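Local coordinates for protein M32 carboxypeptidase (Chitinophagaceae bacterium, PDB 7A03) that probably removes amino acids from the C-terminal ends of peptides, as a metal-dependent carboxypeptidase of the M32 family, at residues A22-A27 with T52-I57; L31-E36 with H236-S241; I216-Q221 with N260-C265; V247-R252 with G270-E275. One frame throughout, in Å; residues are numbered along the deposited sequence.

Interaction 1: A22-A27 with T52-I57; sequences ADVRNA and TTLSTI
Val24 and Leu54 carry the contact between two helices, 9-37 and 44-62. The bond out to CB of Val24 points at the other helix. From there the side chain forks. CG1 lies opposite the backbone N (chi1 -177°), which drives this methyl between the two helices. CG1 of Val24 comes within 3.6 Å of the carbonyl O of Leu54 and lies 4.3 Å from its CB. CG2, the other tip, turns back beside the backbone N of Val24, while the side chain as a whole also packs on Ala58, one turn beyond Leu54. One turn further along, CB of Ala27 touches the methyl CD1 of Leu54 at 4.2 Å, so Leu54 is flanked by a valine and an alanine of the same helix. A water adds a polar link. NH1 of Arg25 donates to it over 2.7 Å, with the water in the plane of the guanidinium at its edge. The same water donates to O of Ser55, 2.9 Å away. The contact lies at the surface, and a short loop joins the two helices: this is the packing of a helical hairpin, here in the N-terminal part of an M32 peptidase fold.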
loop_
_atom_site.group_PDB
_atom_site.type_symbol
_atom_site.label_atom_id
_atom_site.label_comp_id
_atom_site.label_asym_id
_atom_site.label_seq_id
_atom_site.Cartn_x
_atom_site.Cartn_y
_atom_site.Cartn_z
ATOM N N ALA A 22 -15.291 12.491 10.570
ATOM C CA ALA A 22 -14.868 11.097 10.543
ATOM C C ALA A 22 -16.065 10.154 10.508
ATOM O O ALA A 22 -16.012 9.104 9.861
ATOM C CB ALA A 22 -13.973 10.789 11.747
ATOM N N ASP A 23 -17.147 10.498 11.214
ATOM C CA ASP A 23 -18.355 9.680 11.151
ATOM C C ASP A 23 -18.873 9.584 9.726
ATOM O O ASP A 23 -19.243 8.494 9.261
ATOM C CB ASP A 23 -19.449 10.268 12.046
ATOM C CG ASP A 23 -19.182 10.072 13.510
ATOM O OD1 ASP A 23 -18.317 9.232 13.859
ATOM O OD2 ASP A 23 -19.834 10.744 14.330
ATOM N N VAL A 24 -18.922 10.720 9.022
ATOM C CA VAL A 24 -19.353 10.680 7.623
ATOM C C VAL A 24 -18.397 9.845 6.776
ATOM O O VAL A 24 -18.826 9.045 5.931
ATOM C CB VAL A 24 -19.524 12.097 7.050
ATOM C CG1 VAL A 24 -20.036 12.009 5.622
ATOM C CG2 VAL A 24 -20.493 12.913 7.911
ATOM N N ARG A 25 -17.088 10.033 6.962
ATOM C CA ARG A 25 -16.130 9.316 6.120
ATOM C C ARG A 25 -16.178 7.814 6.382
ATOM O O ARG A 25 -16.072 7.004 5.457
ATOM C CB ARG A 25 -14.722 9.886 6.314
ATOM C CG ARG A 25 -14.594 11.326 5.838
ATOM C CD ARG A 25 -13.205 11.676 5.320
ATOM N NE ARG A 25 -13.147 13.082 4.912
ATOM C CZ ARG A 25 -13.466 13.528 3.698
ATOM N NH1 ARG A 25 -13.865 12.681 2.756
ATOM N NH2 ARG A 25 -13.390 14.828 3.421
ATOM N N ASN A 26 -16.405 7.426 7.633
ATOM C CA ASN A 26 -16.521 6.007 7.926
ATOM C C ASN A 26 -17.840 5.433 7.421
ATOM O O ASN A 26 -17.883 4.265 7.020
ATOM C CB ASN A 26 -16.320 5.770 9.419
ATOM C CG ASN A 26 -14.864 5.899 9.809
ATOM O OD1 ASN A 26 -13.990 5.279 9.181
ATOM N ND2 ASN A 26 -14.586 6.707 10.821
ATOM N N ALA A 27 -18.913 6.236 7.388
ATOM C CA ALA A 27 -20.134 5.769 6.734
ATOM C C ALA A 27 -19.877 5.497 5.260
ATOM O O ALA A 27 -20.340 4.493 4.705
ATOM C CB ALA A 27 -21.247 6.813 6.893
ATOM N N THR A 52 -21.437 9.526 -3.393
ATOM C CA THR A 52 -21.076 10.870 -3.840
ATOM C C THR A 52 -21.728 11.909 -2.947
ATOM O O THR A 52 -21.074 12.865 -2.502
ATOM C CB THR A 52 -21.471 11.045 -5.306
ATOM O OG1 THR A 52 -20.673 10.151 -6.094
ATOM C CG2 THR A 52 -21.230 12.478 -5.785
ATOM N N THR A 53 -22.990 11.681 -2.564
ATOM C CA THR A 53 -23.643 12.677 -1.732
ATOM C C THR A 53 -22.911 12.815 -0.406
ATOM O O THR A 53 -22.569 13.933 0.016
ATOM C CB THR A 53 -25.113 12.297 -1.568
ATOM O OG1 THR A 53 -25.784 12.670 -2.783
ATOM C CG2 THR A 53 -25.755 13.025 -0.384
ATOM N N LEU A 54 -22.543 11.679 0.189
ATOM C CA LEU A 54 -21.858 11.739 1.474
ATOM C C LEU A 54 -20.479 12.362 1.321
ATOM O O LEU A 54 -20.053 13.141 2.181
ATOM C CB LEU A 54 -21.764 10.350 2.093
ATOM C CG LEU A 54 -23.039 9.679 2.613
ATOM C CD1 LEU A 54 -22.655 8.359 3.234
ATOM C CD2 LEU A 54 -23.698 10.552 3.648
ATOM N N SER A 55 -19.798 12.069 0.205
ATOM C CA SER A 55 -18.462 12.614 0.014
ATOM C C SER A 55 -18.532 14.124 -0.075
ATOM O O SER A 55 -17.726 14.831 0.557
ATOM C CB SER A 55 -17.807 12.015 -1.231
ATOM O OG SER A 55 -17.644 10.605 -1.099
ATOM N N THR A 56 -19.554 14.632 -0.784
ATOM C CA THR A 56 -19.705 16.071 -0.894
ATOM C C THR A 56 -19.944 16.663 0.478
ATOM O O THR A 56 -19.301 17.652 0.852
ATOM C CB THR A 56 -20.839 16.411 -1.868
ATOM O OG1 THR A 56 -20.514 15.914 -3.170
ATOM C CG2 THR A 56 -21.062 17.907 -1.952
ATOM N N ILE A 57 -20.800 16.016 1.282
ATOM C CA ILE A 57 -21.056 16.536 2.619
ATOM C C ILE A 57 -19.767 16.557 3.432
ATOM O O ILE A 57 -19.449 17.562 4.086
ATOM C CB ILE A 57 -22.172 15.726 3.308
ATOM C CG1 ILE A 57 -23.531 16.047 2.674
ATOM C CG2 ILE A 57 -22.177 15.974 4.829
ATOM C CD1 ILE A 57 -24.616 15.044 3.048
HETATM O O HOH W 1 -14.890 14.095 0.697
#

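Interaction 2: L31-E36 with H236-S241; sequences LGWDQE and HPFTTS
Apolar packing of Trp33 and Glu36 on Phe238 and Thr240 sets helix 9-37 against the edge of the small mixed sheet. Strand 239-241 is an outermost strand of that sheet, and Phe238 comes just before it. The sheet and helix 258-277, with its HExxH sequence, fit the zinc-peptidase core expected of the M32 family. The Phe238 ring is directed at the helix by chi1 of 67°, with CG between the backbone N and the carbonyl carbon. CE1 of the ring lies 3.7 Å from CB of Glu36. CG of Glu36 is also close, and the chi2 bend carries the carboxylate off. CZ of Phe238 reaches CD1 of Trp33 at 4.1 Å, the two side chains crossing near a right angle. On the same indole carbon, CG2 of Thr240 closes to 3.9 Å from CD1 of Trp33. An alanine in place of Phe238 would probably open a gap beside Trp33 CD1 and strip the Glu36 methylenes of their apolar cover. The Glu36 carboxylate, turned 82° from the Phe238 ring plane, points past it to solvent. There a water donates to OE1 of Glu36 over 2.8 Å and lies in the imidazole plane of His236, 3.3 Å from its ND1.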
loop_
_atom_site.group_PDB
_atom_site.type_symbol
_atom_site.label_atom_id
_atom_site.label_comp_id
_atom_site.label_asym_id
_atom_site.label_seq_id
_atom_site.Cartn_x
_atom_site.Cartn_y
_atom_site.Cartn_z
ATOM N N LEU A 31 -20.310 1.925 3.105
ATOM C CA LEU A 31 -20.952 1.788 1.801
ATOM C C LEU A 31 -19.988 1.216 0.761
ATOM O O LEU A 31 -20.380 0.405 -0.086
ATOM C CB LEU A 31 -21.549 3.133 1.360
ATOM C CG LEU A 31 -23.010 3.347 1.774
ATOM C CD1 LEU A 31 -23.184 3.362 3.296
ATOM C CD2 LEU A 31 -23.533 4.652 1.127
ATOM N N GLY A 32 -18.707 1.592 0.826
ATOM C CA GLY A 32 -17.754 1.051 -0.140
ATOM C C GLY A 32 -17.391 -0.398 0.142
ATOM O O GLY A 32 -17.183 -1.203 -0.787
ATOM N N TRP A 33 -17.376 -0.769 1.423
ATOM C CA TRP A 33 -17.119 -2.152 1.795
ATOM C C TRP A 33 -18.247 -3.037 1.296
ATOM O O TRP A 33 -18.010 -4.082 0.665
ATOM C CB TRP A 33 -16.979 -2.255 3.314
ATOM C CG TRP A 33 -16.990 -3.664 3.817
ATOM C CD1 TRP A 33 -15.924 -4.507 3.919
ATOM C CD2 TRP A 33 -18.133 -4.412 4.273
ATOM N NE1 TRP A 33 -16.320 -5.729 4.414
ATOM C CE2 TRP A 33 -17.674 -5.690 4.649
ATOM C CE3 TRP A 33 -19.494 -4.115 4.427
ATOM C CZ2 TRP A 33 -18.531 -6.685 5.148
ATOM C CZ3 TRP A 33 -20.341 -5.101 4.912
ATOM C CH2 TRP A 33 -19.861 -6.364 5.276
ATOM N N ASP A 34 -19.491 -2.578 1.506
ATOM C CA ASP A 34 -20.631 -3.348 1.038
ATOM C C ASP A 34 -20.654 -3.411 -0.484
ATOM O O ASP A 34 -20.990 -4.450 -1.066
ATOM C CB ASP A 34 -21.910 -2.736 1.600
ATOM C CG ASP A 34 -23.146 -3.429 1.097
ATOM O OD1 ASP A 34 -23.457 -4.538 1.602
ATOM O OD2 ASP A 34 -23.780 -2.859 0.181
ATOM N N GLN A 35 -20.252 -2.317 -1.137
ATOM C CA GLN A 35 -20.147 -2.292 -2.589
ATOM C C GLN A 35 -19.249 -3.409 -3.093
ATOM O O GLN A 35 -19.514 -3.994 -4.148
ATOM C CB GLN A 35 -19.593 -0.933 -3.005
ATOM C CG GLN A 35 -19.432 -0.676 -4.488
ATOM C CD GLN A 35 -19.091 0.796 -4.720
ATOM O OE1 GLN A 35 -18.086 1.289 -4.213
ATOM N NE2 GLN A 35 -19.939 1.503 -5.456
ATOM N N GLU A 36 -18.177 -3.713 -2.353
ATOM C CA GLU A 36 -17.273 -4.779 -2.773
ATOM C C GLU A 36 -17.702 -6.168 -2.322
ATOM O O GLU A 36 -17.168 -7.165 -2.837
ATOM C CB GLU A 36 -15.852 -4.521 -2.249
ATOM C CG GLU A 36 -15.213 -3.233 -2.809
ATOM C CD GLU A 36 -15.098 -3.255 -4.321
ATOM O OE1 GLU A 36 -14.686 -4.294 -4.884
ATOM O OE2 GLU A 36 -15.425 -2.229 -4.952
ATOM N N HIS A 236 -10.839 -8.082 -5.107
ATOM C CA HIS A 236 -9.472 -7.631 -4.858
ATOM C C HIS A 236 -9.306 -7.466 -3.357
ATOM O O HIS A 236 -9.969 -6.598 -2.753
ATOM C CB HIS A 236 -9.201 -6.309 -5.569
ATOM C CG HIS A 236 -9.331 -6.397 -7.053
ATOM N ND1 HIS A 236 -10.431 -5.919 -7.735
ATOM C CD2 HIS A 236 -8.515 -6.942 -7.987
ATOM C CE1 HIS A 236 -10.278 -6.149 -9.027
ATOM N NE2 HIS A 236 -9.121 -6.760 -9.207
ATOM N N PRO A 237 -8.463 -8.263 -2.718
ATOM C CA PRO A 237 -8.297 -8.159 -1.265
ATOM C C PRO A 237 -7.965 -6.746 -0.808
ATOM O O PRO A 237 -7.184 -6.024 -1.436
ATOM C CB PRO A 237 -7.142 -9.120 -0.981
ATOM C CG PRO A 237 -7.274 -10.170 -2.053
ATOM C CD PRO A 237 -7.759 -9.430 -3.284
ATOM N N PHE A 238 -8.547 -6.359 0.316
ATOM C CA PHE A 238 -8.278 -5.054 0.903
ATOM C C PHE A 238 -8.579 -5.095 2.394
ATOM O O PHE A 238 -9.157 -6.053 2.910
ATOM C CB PHE A 238 -9.066 -3.919 0.210
ATOM C CG PHE A 238 -10.572 -3.981 0.413
ATOM C CD1 PHE A 238 -11.372 -4.721 -0.447
ATOM C CD2 PHE A 238 -11.168 -3.303 1.450
ATOM C CE1 PHE A 238 -12.763 -4.780 -0.289
ATOM C CE2 PHE A 238 -12.559 -3.344 1.616
ATOM C CZ PHE A 238 -13.350 -4.098 0.748
ATOM N N THR A 239 -8.165 -4.028 3.074
ATOM C CA THR A 239 -8.446 -3.786 4.477
ATOM C C THR A 239 -9.146 -2.438 4.576
ATOM O O THR A 239 -8.753 -1.475 3.908
ATOM C CB THR A 239 -7.131 -3.761 5.289
ATOM O OG1 THR A 239 -6.517 -5.050 5.230
ATOM C CG2 THR A 239 -7.386 -3.422 6.748
ATOM N N THR A 240 -10.193 -2.364 5.404
ATOM C CA THR A 240 -10.896 -1.111 5.637
ATOM C C THR A 240 -11.252 -1.016 7.108
ATOM O O THR A 240 -11.647 -2.005 7.735
ATOM C CB THR A 240 -12.153 -0.992 4.760
ATOM O OG1 THR A 240 -12.692 0.341 4.860
ATOM C CG2 THR A 240 -13.234 -2.001 5.175
ATOM N N SER A 241 -11.111 0.174 7.670
ATOM C CA SER A 241 -11.445 0.401 9.065
ATOM C C SER A 241 -12.552 1.443 9.163
ATOM O O SER A 241 -12.473 2.512 8.542
ATOM C CB SER A 241 -10.223 0.849 9.857
ATOM O OG SER A 241 -9.766 2.101 9.388
HETATM O O HOH W 2 -12.595 -6.025 -3.860
HETATM O O HOH W 3 -13.106 -4.135 -7.158
#

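Interaction 3: I216-Q221 with N260-C265; sequences IDLLRQ and NMTWSC
Leu218 and Leu219 of helix 208-222 face Thr262 and Cys265 of helix 258-277 in a buried helix-to-helix contact. The second helix carries the sequence HExxH just beyond Cys265, from His267 to His271. That pattern is consistent with the metal-binding helix of a zincin-type peptidase, although no metal is bound to it here. The two leucines divide the work. Leu218 points its CB at the other helix, and its branch CD1 meets CG2 of Thr262 at 4.0 Å, the two side chains running aslant to each other. Leu219 starts off alongside the partner helix, and it is the end of its chain that turns in. Its CD2 rests 3.5 Å from the carbonyl O of Cys265, a methyl laid against a backbone oxygen.

Thr262 places its methyl by the first torsion. At chi1 -77° OG1 stands beside the backbone N, and CG2 is left opposite that N, where it can meet Leu218. The same methyl lies 3.8 Å above one face of the Trp263 ring, offset toward the rim, so it is held between an aliphatic and an aromatic neighbour. Cys265 directs its CB at helix 208-222. Outside the pair, Leu219 and Cys265 both touch Gln231, which ties this helix contact to strand 229-233. Asp217 and Gln221 on helix 208-222 hold a glycerol, probably from the crystallisation liquor. Within segment 260-265, one turn apart, OG of Ser264 donates to O of Asn260 over 3.1 Å, approaching from 54° above the carbonyl plane.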
loop_
_atom_site.group_PDB
_atom_site.type_symbol
_atom_site.label_atom_id
_atom_site.label_comp_id
_atom_site.label_asym_id
_atom_site.label_seq_id
_atom_site.Cartn_x
_atom_site.Cartn_y
_atom_site.Cartn_z
ATOM N N ILE A 216 -8.466 -17.791 8.134
ATOM C CA ILE A 216 -9.017 -17.356 9.422
ATOM C C ILE A 216 -8.077 -17.726 10.577
ATOM O O ILE A 216 -7.827 -16.922 11.490
ATOM C CB ILE A 216 -10.424 -17.944 9.624
ATOM C CG1 ILE A 216 -11.401 -17.435 8.545
ATOM C CG2 ILE A 216 -10.899 -17.671 11.046
ATOM C CD1 ILE A 216 -11.774 -15.974 8.695
ATOM N N ASP A 217 -7.575 -18.967 10.572
ATOM C CA ASP A 217 -6.678 -19.424 11.628
ATOM C C ASP A 217 -5.401 -18.594 11.665
ATOM O O ASP A 217 -4.937 -18.196 12.739
ATOM C CB ASP A 217 -6.317 -20.886 11.382
ATOM C CG ASP A 217 -7.407 -21.848 11.793
ATOM O OD1 ASP A 217 -8.457 -21.410 12.305
ATOM O OD2 ASP A 217 -7.192 -23.066 11.601
ATOM N N LEU A 218 -4.816 -18.330 10.499
ATOM C CA LEU A 218 -3.592 -17.536 10.461
ATOM C C LEU A 218 -3.830 -16.127 10.987
ATOM O O LEU A 218 -3.022 -15.602 11.758
ATOM C CB LEU A 218 -3.043 -17.506 9.039
ATOM C CG LEU A 218 -2.493 -18.850 8.573
ATOM C CD1 LEU A 218 -2.139 -18.764 7.102
ATOM C CD2 LEU A 218 -1.276 -19.241 9.421
ATOM N N LEU A 219 -4.942 -15.503 10.597
ATOM C CA LEU A 219 -5.249 -14.177 11.119
ATOM C C LEU A 219 -5.402 -14.195 12.639
ATOM O O LEU A 219 -4.875 -13.316 13.333
ATOM C CB LEU A 219 -6.530 -13.654 10.469
ATOM C CG LEU A 219 -6.407 -13.248 8.990
ATOM C CD1 LEU A 219 -7.806 -13.102 8.376
ATOM C CD2 LEU A 219 -5.606 -11.958 8.912
ATOM N N ARG A 220 -6.099 -15.204 13.172
ATOM C CA ARG A 220 -6.214 -15.340 14.618
ATOM C C ARG A 220 -4.834 -15.454 15.259
ATOM O O ARG A 220 -4.523 -14.762 16.236
ATOM C CB ARG A 220 -7.053 -16.583 14.936
ATOM C CG ARG A 220 -7.726 -16.553 16.296
ATOM C CD ARG A 220 -9.218 -16.296 16.144
ATOM N NE ARG A 220 -9.868 -17.312 15.321
ATOM C CZ ARG A 220 -11.174 -17.338 15.065
ATOM N NH1 ARG A 220 -11.964 -16.400 15.570
ATOM N NH2 ARG A 220 -11.688 -18.300 14.309
ATOM N N GLN A 221 -3.982 -16.313 14.700
ATOM C CA GLN A 221 -2.662 -16.522 15.285
ATOM C C GLN A 221 -1.811 -15.262 15.222
ATOM O O GLN A 221 -0.994 -15.023 16.121
ATOM C CB GLN A 221 -1.957 -17.680 14.590
ATOM C CG GLN A 221 -2.639 -19.037 14.794
ATOM C CD GLN A 221 -2.056 -20.106 13.888
ATOM O OE1 GLN A 221 -0.871 -20.060 13.564
ATOM N NE2 GLN A 221 -2.880 -21.061 13.474
ATOM N N ASN A 260 -2.250 -17.848 -3.731
ATOM C CA ASN A 260 -3.081 -16.648 -3.722
ATOM C C ASN A 260 -3.555 -16.310 -2.312
ATOM O O ASN A 260 -3.074 -15.355 -1.685
ATOM C CB ASN A 260 -4.251 -16.842 -4.689
ATOM C CG ASN A 260 -4.957 -15.550 -5.029
ATOM O OD1 ASN A 260 -5.189 -14.704 -4.167
ATOM N ND2 ASN A 260 -5.328 -15.402 -6.298
ATOM N N MET A 261 -4.496 -17.099 -1.803
ATOM C CA MET A 261 -5.251 -16.681 -0.631
ATOM C C MET A 261 -4.375 -16.517 0.598
ATOM O O MET A 261 -4.527 -15.538 1.335
ATOM C CB MET A 261 -6.384 -17.661 -0.341
ATOM C CG MET A 261 -7.324 -17.180 0.748
ATOM S SD MET A 261 -7.782 -18.460 1.957
ATOM C CE MET A 261 -6.186 -18.793 2.720
ATOM N N THR A 262 -3.490 -17.489 0.866
ATOM C CA THR A 262 -2.794 -17.505 2.147
ATOM C C THR A 262 -1.995 -16.218 2.339
ATOM O O THR A 262 -2.075 -15.560 3.393
ATOM C CB THR A 262 -1.909 -18.754 2.241
ATOM O OG1 THR A 262 -2.747 -19.884 2.541
ATOM C CG2 THR A 262 -0.855 -18.613 3.330
ATOM N N TRP A 263 -1.247 -15.828 1.304
ATOM C CA TRP A 263 -0.439 -14.617 1.397
ATOM C C TRP A 263 -1.278 -13.350 1.273
ATOM O O TRP A 263 -0.914 -12.325 1.870
ATOM C CB TRP A 263 0.763 -14.666 0.435
ATOM C CG TRP A 263 1.759 -15.684 0.925
ATOM C CD1 TRP A 263 2.810 -15.474 1.767
ATOM C CD2 TRP A 263 1.714 -17.095 0.691
ATOM N NE1 TRP A 263 3.439 -16.666 2.047
ATOM C CE2 TRP A 263 2.793 -17.675 1.381
ATOM C CE3 TRP A 263 0.882 -17.921 -0.070
ATOM C CZ2 TRP A 263 3.044 -19.042 1.347
ATOM C CZ3 TRP A 263 1.124 -19.270 -0.094
ATOM C CH2 TRP A 263 2.191 -19.822 0.612
ATOM N N SER A 264 -2.401 -13.384 0.538
ATOM C CA SER A 264 -3.313 -12.241 0.592
ATOM C C SER A 264 -3.799 -12.014 2.025
ATOM O O SER A 264 -3.871 -10.872 2.510
ATOM C CB SER A 264 -4.518 -12.475 -0.325
ATOM O OG SER A 264 -4.157 -12.433 -1.691
ATOM N N CYS A 265 -4.177 -13.101 2.698
ATOM C CA CYS A 265 -4.708 -12.999 4.049
ATOM C C CYS A 265 -3.648 -12.447 4.991
ATOM O O CYS A 265 -3.928 -11.572 5.810
ATOM C CB CYS A 265 -5.086 -14.400 4.515
ATOM S SG CYS A 265 -6.661 -14.989 3.901
#

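Interaction 4: V247-R252 with G270-E275; sequences VRVTTR and GHALYE
Val247 has chi1 of 178°, which sets CG1 opposite the backbone N and in reach of both Ala272 and Glu275, while CG2 turns to Glu275. Val249 turns otherwise: at chi1 -61° its CG1 lies beside the backbone N and leans on Ala272. This is a strand-on-helix layer, with strand 247-251 in the middle of the mixed sheet packed on helix 258-277. The two segments run antiparallel at 175°, with their axes 8.5 Å apart. Val247 CG1 lies 3.8 Å from CA of Ala272 and 3.7 Å from CB of Glu275. CG2 of Val247 touches that same Glu275 carbon at 3.8 Å, so the isopropyl group straddles it. An alanine at Val247 would probably open a gap over Ala272 and Glu275 and leave the Glu275 methylene with less to pack on. Small Ala272 lets Val247 come close to the helix backbone.

Glu275 uses only the root of its side chain here. The chain bends at chi2, and the carboxylate leads away to Ser241 on one oxygen and His296 on the other. His271, on the same helix, belongs to the HExxH sequence, which fits the metal-binding helix of this peptidase family. The contact joins the middle strand of the sheet to that helix. Two valine methyls converge on CB of Ala272: CG1 of Val247 at 3.8 Å and CG1 of Val249 at 3.7 Å.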
loop_
_atom_site.group_PDB
_atom_site.type_symbol
_atom_site.label_atom_id
_atom_site.label_comp_id
_atom_site.label_asym_id
_atom_site.label_seq_id
_atom_site.Cartn_x
_atom_site.Cartn_y
_atom_site.Cartn_z
ATOM N N VAL A 247 -12.496 -3.320 11.968
ATOM C CA VAL A 247 -11.468 -3.334 10.937
ATOM C C VAL A 247 -11.654 -4.612 10.142
ATOM O O VAL A 247 -11.424 -5.710 10.662
ATOM C CB VAL A 247 -10.066 -3.271 11.550
ATOM C CG1 VAL A 247 -9.013 -3.347 10.420
ATOM C CG2 VAL A 247 -9.909 -2.006 12.394
ATOM N N ARG A 248 -12.060 -4.482 8.884
ATOM C CA ARG A 248 -12.506 -5.614 8.084
ATOM C C ARG A 248 -11.522 -5.883 6.953
ATOM O O ARG A 248 -10.934 -4.950 6.384
ATOM C CB ARG A 248 -13.932 -5.386 7.540
ATOM C CG ARG A 248 -14.910 -5.070 8.664
ATOM C CD ARG A 248 -16.358 -5.070 8.196
ATOM N NE ARG A 248 -17.227 -4.589 9.255
ATOM C CZ ARG A 248 -18.549 -4.515 9.152
ATOM N NH1 ARG A 248 -19.158 -4.976 8.069
ATOM N NH2 ARG A 248 -19.243 -4.003 10.147
ATOM N N VAL A 249 -11.325 -7.167 6.655
ATOM C CA VAL A 249 -10.446 -7.593 5.573
ATOM C C VAL A 249 -11.229 -8.421 4.570
ATOM O O VAL A 249 -12.244 -9.050 4.894
ATOM C CB VAL A 249 -9.229 -8.386 6.104
ATOM C CG1 VAL A 249 -8.412 -7.518 7.020
ATOM C CG2 VAL A 249 -9.674 -9.668 6.811
ATOM N N THR A 250 -10.749 -8.433 3.337
ATOM C CA THR A 250 -11.282 -9.348 2.343
ATOM C C THR A 250 -10.166 -10.193 1.766
ATOM O O THR A 250 -8.981 -9.848 1.854
ATOM C CB THR A 250 -12.045 -8.610 1.229
ATOM O OG1 THR A 250 -11.132 -7.829 0.450
ATOM C CG2 THR A 250 -13.093 -7.671 1.834
ATOM N N THR A 251 -10.550 -11.326 1.194
ATOM C CA THR A 251 -9.593 -12.175 0.521
ATOM C C THR A 251 -10.278 -12.786 -0.684
ATOM O O THR A 251 -11.475 -12.581 -0.914
ATOM C CB THR A 251 -8.980 -13.197 1.483
ATOM O OG1 THR A 251 -7.858 -13.831 0.845
ATOM C CG2 THR A 251 -10.009 -14.257 1.890
ATOM N N ARG A 252 -9.508 -13.535 -1.460
ATOM C CA ARG A 252 -10.024 -14.269 -2.596
ATOM C C ARG A 252 -9.354 -15.631 -2.593
ATOM O O ARG A 252 -8.186 -15.764 -2.213
ATOM C CB ARG A 252 -9.707 -13.550 -3.914
ATOM C CG ARG A 252 -8.283 -13.045 -3.988
ATOM C CD ARG A 252 -7.950 -12.461 -5.349
ATOM N NE ARG A 252 -6.510 -12.261 -5.496
ATOM C CZ ARG A 252 -5.845 -12.438 -6.634
ATOM N NH1 ARG A 252 -6.492 -12.823 -7.728
ATOM N NH2 ARG A 252 -4.535 -12.238 -6.677
ATOM N N GLY A 270 -1.658 -7.758 8.094
ATOM C CA GLY A 270 -0.691 -6.761 8.543
ATOM C C GLY A 270 -1.274 -5.357 8.580
ATOM O O GLY A 270 -1.098 -4.606 9.567
ATOM N N HIS A 271 -2.016 -5.002 7.516
ATOM C CA HIS A 271 -2.782 -3.741 7.545
ATOM C C HIS A 271 -3.739 -3.695 8.738
ATOM O O HIS A 271 -3.867 -2.666 9.434
ATOM C CB HIS A 271 -3.633 -3.599 6.288
ATOM C CG HIS A 271 -2.884 -3.242 5.039
ATOM N ND1 HIS A 271 -1.970 -2.209 4.966
ATOM C CD2 HIS A 271 -2.963 -3.765 3.794
ATOM C CE1 HIS A 271 -1.519 -2.113 3.723
ATOM N NE2 HIS A 271 -2.097 -3.054 2.995
ATOM N N ALA A 272 -4.458 -4.793 8.952
ATOM C CA ALA A 272 -5.547 -4.785 9.918
ATOM C C ALA A 272 -5.022 -4.673 11.338
ATOM O O ALA A 272 -5.630 -3.995 12.174
ATOM C CB ALA A 272 -6.410 -6.025 9.758
ATOM N N LEU A 273 -3.878 -5.299 11.626
ATOM C CA LEU A 273 -3.305 -5.199 12.960
ATOM C C LEU A 273 -2.904 -3.761 13.253
ATOM O O LEU A 273 -3.068 -3.271 14.384
ATOM C CB LEU A 273 -2.094 -6.127 13.094
ATOM C CG LEU A 273 -2.373 -7.626 13.060
ATOM C CD1 LEU A 273 -1.062 -8.388 12.847
ATOM C CD2 LEU A 273 -3.084 -8.092 14.348
ATOM N N TYR A 274 -2.363 -3.068 12.237
ATOM C CA TYR A 274 -2.089 -1.645 12.408
ATOM C C TYR A 274 -3.364 -0.875 12.750
ATOM O O TYR A 274 -3.401 -0.109 13.724
ATOM C CB TYR A 274 -1.483 -1.100 11.109
ATOM C CG TYR A 274 -0.889 0.293 11.144
ATOM C CD1 TYR A 274 -0.802 1.032 12.323
ATOM C CD2 TYR A 274 -0.360 0.843 9.977
ATOM C CE1 TYR A 274 -0.213 2.298 12.331
ATOM C CE2 TYR A 274 0.239 2.105 9.975
ATOM C CZ TYR A 274 0.312 2.819 11.160
ATOM O OH TYR A 274 0.915 4.063 11.136
ATOM N N GLU A 275 -4.407 -1.032 11.925
ATOM C CA GLU A 275 -5.649 -0.285 12.161
ATOM C C GLU A 275 -6.259 -0.598 13.531
ATOM O O GLU A 275 -6.779 0.305 14.209
ATOM C CB GLU A 275 -6.650 -0.556 11.047
ATOM C CG GLU A 275 -6.233 0.064 9.714
ATOM C CD GLU A 275 -6.346 1.585 9.723
ATOM O OE1 GLU A 275 -7.276 2.120 10.358
ATOM O OE2 GLU A 275 -5.524 2.274 9.077
#

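Interaction 1 closes before interactions 3 and 4 open, but its segments alternate with those of interaction 2, with which it shares helix 9-37; their centres are 15 Å apart. Interactions 2 and 4 meet at the sheet, where strands 239-241 and 247-251 are antiparallel neighbours; their centres lie 10 Å apart. Interactions 3 and 4 share helix 258-277, again with centres 10 Å apart. Interactions 1 and 3 are the most distant pair, at 31 Å between centres. The contacts therefore form a chain: N-terminal hairpin, helix on sheet edge, sheet on HExxH helix, and that helix on helix 208-222. Together they join the N-terminal helices to the probable catalytic core.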